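Protein yciF (Escherichia coli, PDB 2GS4) is a stress protein of the ferritin-like superfamily that forms a homodimer and probably binds metal. Local coordinates at residues A[50-61]-A[135-146]. Residues are numbered along the deposited sequence; the frame is centred on the assembly and turned at random.
Sequences ETHGQIERIDQV and LLKETLEEEKAT
R57, on helix 38-63, lies as a knob among L135, E138, T139 and E142 of helix 130-159, where two antiparallel helices of the ferritin-like bundle pack side by side, their axes 10.1 Å apart. From a CB directed at the partner helix, CG is set anti to the backbone N (chi1 -163°) and rests on L135 CB at 3.8 Å. CD passes L135 O, and a bend at chi3 then swings the guanidinium along helix 130-159 toward its later residues. NE has E138 OE2 over one face of the group, 3.6 Å away and well out of its plane, a salt bridge of charges without a directed N-H. At the edge, NH2 donates to T139 OG1 (3.0 Å) and to E142 OE1 (3.2 Å), both near the guanidinium plane, while NH1 adds a weak bond to E142 OE2. With an alanine at R57, E138 and E142 would probably lose the positive charge they share, and a gap would be likely to open beside L135.

Beyond R57 the contact turns toward the bundle interior, where Y117 of helix 95-126 touches T139 and H47 NE2 is hydrogen-bonded to E143 OE1. E50 OE1 lies 2.9 Å from E143 OE1, two like-charged acceptors with no bond between them, an acidic pairing consistent with the metal-binding interiors of rubrerythrin relatives. Q54 spans the two glutamates of helix 130-159: its NE2 donates to E143 OE1 at 2.7 Å and, nearly straight at 171°, to E142 OE1. This last oxygen is gripped from opposite faces of its carboxylate plane, by Q54 NE2 on one and R57 NH2 on the other.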
loop_
_atom_site.group_PDB
_atom_site.type_symbol
_atom_site.label_atom_id
_atom_site.label_comp_id
_atom_site.label_asym_id
_atom_site.label_seq_id
_atom_site.Cartn_x
_atom_site.Cartn_y
_atom_site.Cartn_z
ATOM N N GLU A 50 -12.038 -15.587 -8.502
ATOM C CA GLU A 50 -12.787 -14.373 -8.201
ATOM C C GLU A 50 -11.990 -13.125 -8.624
ATOM O O GLU A 50 -12.577 -12.149 -9.077
ATOM C CB GLU A 50 -13.139 -14.350 -6.696
ATOM C CG GLU A 50 -13.576 -13.009 -6.104
ATOM C CD GLU A 50 -13.883 -13.103 -4.607
ATOM O OE1 GLU A 50 -13.436 -12.220 -3.843
ATOM O OE2 GLU A 50 -14.576 -14.061 -4.193
ATOM N N THR A 51 -10.661 -13.163 -8.497
ATOM C CA THR A 51 -9.829 -12.022 -8.882
ATOM C C THR A 51 -9.835 -11.802 -10.397
ATOM O O THR A 51 -9.827 -10.651 -10.856
ATOM C CB THR A 51 -8.360 -12.177 -8.382
ATOM O OG1 THR A 51 -8.334 -12.189 -6.946
ATOM C CG2 THR A 51 -7.497 -10.998 -8.866
ATOM N N HIS A 52 -9.831 -12.889 -11.172
ATOM C CA HIS A 52 -9.879 -12.746 -12.621
ATOM C C HIS A 52 -11.228 -12.107 -12.936
ATOM O O HIS A 52 -11.341 -11.271 -13.837
ATOM C CB HIS A 52 -9.748 -14.107 -13.325
ATOM C CG HIS A 52 -8.339 -14.462 -13.693
ATOM N ND1 HIS A 52 -7.659 -15.520 -13.124
ATOM C CD2 HIS A 52 -7.471 -13.881 -14.555
ATOM C CE1 HIS A 52 -6.435 -15.570 -13.618
ATOM N NE2 HIS A 52 -6.295 -14.586 -14.488
ATOM N N GLY A 53 -12.248 -12.490 -12.171
ATOM C CA GLY A 53 -13.570 -11.933 -12.381
ATOM C C GLY A 53 -13.619 -10.450 -12.040
ATOM O O GLY A 53 -14.334 -9.684 -12.679
ATOM N N GLN A 54 -12.859 -10.046 -11.025
ATOM C CA GLN A 54 -12.828 -8.654 -10.599
ATOM C C GLN A 54 -12.117 -7.790 -11.630
ATOM O O GLN A 54 -12.451 -6.606 -11.797
ATOM C CB GLN A 54 -12.180 -8.557 -9.203
ATOM C CG GLN A 54 -13.041 -9.259 -8.148
ATOM C CD GLN A 54 -12.342 -9.522 -6.825
ATOM O OE1 GLN A 54 -11.127 -9.394 -6.710
ATOM N NE2 GLN A 54 -13.121 -9.920 -5.818
ATOM N N ILE A 55 -11.152 -8.365 -12.344
ATOM C CA ILE A 55 -10.480 -7.591 -13.365
ATOM C C ILE A 55 -11.527 -7.335 -14.463
ATOM O O ILE A 55 -11.602 -6.236 -15.008
ATOM C CB ILE A 55 -9.238 -8.325 -13.921
ATOM C CG1 ILE A 55 -8.168 -8.396 -12.823
ATOM C CG2 ILE A 55 -8.686 -7.585 -15.140
ATOM C CD1 ILE A 55 -6.883 -9.110 -13.214
ATOM N N GLU A 56 -12.352 -8.333 -14.771
ATOM C CA GLU A 56 -13.379 -8.121 -15.796
ATOM C C GLU A 56 -14.308 -6.998 -15.357
ATOM O O GLU A 56 -14.741 -6.181 -16.172
ATOM C CB GLU A 56 -14.202 -9.394 -16.038
ATOM C CG GLU A 56 -13.386 -10.539 -16.631
ATOM C CD GLU A 56 -12.834 -10.211 -17.999
ATOM O OE1 GLU A 56 -11.750 -10.725 -18.329
ATOM O OE2 GLU A 56 -13.485 -9.452 -18.745
ATOM N N ARG A 57 -14.620 -6.953 -14.066
ATOM C CA ARG A 57 -15.504 -5.915 -13.561
ATOM C C ARG A 57 -14.859 -4.534 -13.729
ATOM O O ARG A 57 -15.561 -3.547 -13.960
ATOM C CB ARG A 57 -15.861 -6.186 -12.096
ATOM C CG ARG A 57 -17.078 -5.417 -11.607
ATOM C CD ARG A 57 -17.553 -5.948 -10.263
ATOM N NE ARG A 57 -18.100 -7.296 -10.378
ATOM C CZ ARG A 57 -17.891 -8.262 -9.489
ATOM N NH1 ARG A 57 -18.432 -9.461 -9.664
ATOM N NH2 ARG A 57 -17.115 -8.036 -8.436
ATOM N N ILE A 58 -13.532 -4.458 -13.616
ATOM C CA ILE A 58 -12.839 -3.187 -13.798
ATOM C C ILE A 58 -12.979 -2.739 -15.260
ATOM O O ILE A 58 -13.083 -1.547 -15.533
ATOM C CB ILE A 58 -11.323 -3.276 -13.417
ATOM C CG1 ILE A 58 -11.158 -3.380 -11.894
ATOM C CG2 ILE A 58 -10.586 -2.038 -13.922
ATOM C CD1 ILE A 58 -9.719 -3.646 -11.448
ATOM N N ASP A 59 -12.962 -3.681 -16.199
ATOM C CA ASP A 59 -13.117 -3.316 -17.609
ATOM C C ASP A 59 -14.498 -2.695 -17.780
ATOM O O ASP A 59 -14.675 -1.733 -18.534
ATOM C CB ASP A 59 -13.009 -4.536 -18.530
ATOM C CG ASP A 59 -11.661 -5.217 -18.449
ATOM O OD1 ASP A 59 -10.645 -4.520 -18.258
ATOM O OD2 ASP A 59 -11.616 -6.455 -18.601
ATOM N N GLN A 60 -15.466 -3.251 -17.055
ATOM C CA GLN A 60 -16.841 -2.766 -17.078
ATOM C C GLN A 60 -16.920 -1.347 -16.519
ATOM O O GLN A 60 -17.645 -0.506 -17.051
ATOM C CB GLN A 60 -17.759 -3.673 -16.246
ATOM C CG GLN A 60 -18.152 -5.007 -16.888
ATOM C CD GLN A 60 -19.166 -5.773 -16.046
ATOM O OE1 GLN A 60 -20.360 -5.793 -16.347
ATOM N NE2 GLN A 60 -18.692 -6.388 -14.971
ATOM N N VAL A 61 -16.186 -1.089 -15.436
ATOM C CA VAL A 61 -16.176 0.235 -14.813
ATOM C C VAL A 61 -15.645 1.256 -15.796
ATOM O O VAL A 61 -16.196 2.352 -15.947
ATOM C CB VAL A 61 -15.264 0.286 -13.559
ATOM C CG1 VAL A 61 -14.953 1.742 -13.203
ATOM C CG2 VAL A 61 -15.938 -0.392 -12.385
ATOM N N LEU A 135 -20.678 -1.432 -9.198
ATOM C CA LEU A 135 -19.724 -2.482 -9.512
ATOM C C LEU A 135 -18.618 -2.565 -8.482
ATOM O O LEU A 135 -18.256 -3.646 -8.036
ATOM C CB LEU A 135 -19.107 -2.240 -10.881
ATOM C CG LEU A 135 -20.116 -2.338 -12.015
ATOM C CD1 LEU A 135 -19.464 -1.896 -13.302
ATOM C CD2 LEU A 135 -20.636 -3.769 -12.112
ATOM N N LEU A 136 -18.071 -1.413 -8.116
ATOM C CA LEU A 136 -16.994 -1.390 -7.147
ATOM C C LEU A 136 -17.455 -1.889 -5.783
ATOM O O LEU A 136 -16.675 -2.512 -5.060
ATOM C CB LEU A 136 -16.406 0.021 -7.058
ATOM C CG LEU A 136 -15.737 0.490 -8.358
ATOM C CD1 LEU A 136 -15.631 2.001 -8.358
ATOM C CD2 LEU A 136 -14.363 -0.160 -8.509
ATOM N N LYS A 137 -18.713 -1.633 -5.424
ATOM C CA LYS A 137 -19.199 -2.110 -4.139
ATOM C C LYS A 137 -19.357 -3.631 -4.202
ATOM O O LYS A 137 -19.285 -4.313 -3.178
ATOM C CB LYS A 137 -20.513 -1.403 -3.756
ATOM C CG LYS A 137 -20.268 -0.012 -3.131
ATOM C CD LYS A 137 -21.527 0.848 -3.066
ATOM C CE LYS A 137 -21.207 2.300 -2.688
ATOM N NZ LYS A 137 -20.831 2.512 -1.258
ATOM N N GLU A 138 -19.549 -4.164 -5.408
ATOM C CA GLU A 138 -19.681 -5.606 -5.561
ATOM C C GLU A 138 -18.335 -6.258 -5.279
ATOM O O GLU A 138 -18.266 -7.283 -4.604
ATOM C CB GLU A 138 -20.180 -5.962 -6.966
ATOM C CG GLU A 138 -21.636 -5.570 -7.161
ATOM C CD GLU A 138 -22.191 -5.977 -8.511
ATOM O OE1 GLU A 138 -23.409 -5.795 -8.715
ATOM O OE2 GLU A 138 -21.421 -6.471 -9.366
ATOM N N THR A 139 -17.261 -5.673 -5.784
ATOM C CA THR A 139 -15.954 -6.245 -5.526
ATOM C C THR A 139 -15.641 -6.054 -4.050
ATOM O O THR A 139 -15.158 -6.971 -3.386
ATOM C CB THR A 139 -14.871 -5.589 -6.380
ATOM O OG1 THR A 139 -15.101 -5.908 -7.758
ATOM C CG2 THR A 139 -13.496 -6.115 -5.983
ATOM N N LEU A 140 -15.948 -4.870 -3.529
ATOM C CA LEU A 140 -15.702 -4.594 -2.122
ATOM C C LEU A 140 -16.294 -5.702 -1.258
ATOM O O LEU A 140 -15.613 -6.263 -0.410
ATOM C CB LEU A 140 -16.319 -3.259 -1.711
ATOM C CG LEU A 140 -16.248 -2.977 -0.208
ATOM C CD1 LEU A 140 -14.791 -2.946 0.238
ATOM C CD2 LEU A 140 -16.934 -1.664 0.110
ATOM N N GLU A 141 -17.558 -6.034 -1.493
ATOM C CA GLU A 141 -18.213 -7.069 -0.702
ATOM C C GLU A 141 -17.596 -8.459 -0.871
ATOM O O GLU A 141 -17.548 -9.233 0.086
ATOM C CB GLU A 141 -19.714 -7.108 -1.017
ATOM C CG GLU A 141 -20.409 -5.770 -0.782
ATOM C CD GLU A 141 -20.168 -5.214 0.615
ATOM O OE1 GLU A 141 -20.164 -3.974 0.762
ATOM O OE2 GLU A 141 -19.994 -6.012 1.564
ATOM N N GLU A 142 -17.126 -8.785 -2.074
ATOM C CA GLU A 142 -16.513 -10.093 -2.293
ATOM C C GLU A 142 -15.217 -10.191 -1.498
ATOM O O GLU A 142 -14.911 -11.230 -0.915
ATOM C CB GLU A 142 -16.226 -10.324 -3.781
ATOM C CG GLU A 142 -17.472 -10.566 -4.629
ATOM C CD GLU A 142 -17.137 -10.765 -6.095
ATOM O OE1 GLU A 142 -16.044 -10.334 -6.527
ATOM O OE2 GLU A 142 -17.970 -11.343 -6.822
ATOM N N GLU A 143 -14.454 -9.105 -1.481
ATOM C CA GLU A 143 -13.194 -9.085 -0.749
ATOM C C GLU A 143 -13.451 -9.196 0.747
ATOM O O GLU A 143 -12.675 -9.823 1.473
ATOM C CB GLU A 143 -12.418 -7.810 -1.068
ATOM C CG GLU A 143 -11.888 -7.783 -2.497
ATOM C CD GLU A 143 -11.095 -9.031 -2.844
ATOM O OE1 GLU A 143 -11.652 -9.928 -3.512
ATOM O OE2 GLU A 143 -9.921 -9.122 -2.432
ATOM N N LYS A 144 -14.538 -8.592 1.207
ATOM C CA LYS A 144 -14.887 -8.686 2.617
ATOM C C LYS A 144 -15.246 -10.141 2.934
ATOM O O LYS A 144 -14.811 -10.684 3.948
ATOM C CB LYS A 144 -16.048 -7.743 2.953
ATOM C CG LYS A 144 -15.620 -6.271 3.113
ATOM C CD LYS A 144 -16.804 -5.363 3.463
ATOM C CE LYS A 144 -16.373 -3.903 3.588
ATOM N NZ LYS A 144 -17.541 -2.998 3.810
ATOM N N ALA A 145 -16.009 -10.785 2.054
ATOM C CA ALA A 145 -16.374 -12.180 2.286
ATOM C C ALA A 145 -15.131 -13.064 2.209
ATOM O O ALA A 145 -14.997 -14.036 2.958
ATOM C CB ALA A 145 -17.413 -12.644 1.272
ATOM N N THR A 146 -14.221 -12.732 1.299
ATOM C CA THR A 146 -12.998 -13.511 1.171
ATOM C C THR A 146 -12.209 -13.366 2.473
ATOM O O THR A 146 -11.661 -14.334 2.988
ATOM C CB THR A 146 -12.156 -13.037 -0.044
ATOM O OG1 THR A 146 -12.860 -13.342 -1.256
ATOM C CG2 THR A 146 -10.794 -13.716 -0.072
HETATM O O HOH W 1 -16.001 -13.569 -2.046
HETATM O O HOH W 2 -13.050 -5.168 -9.387
#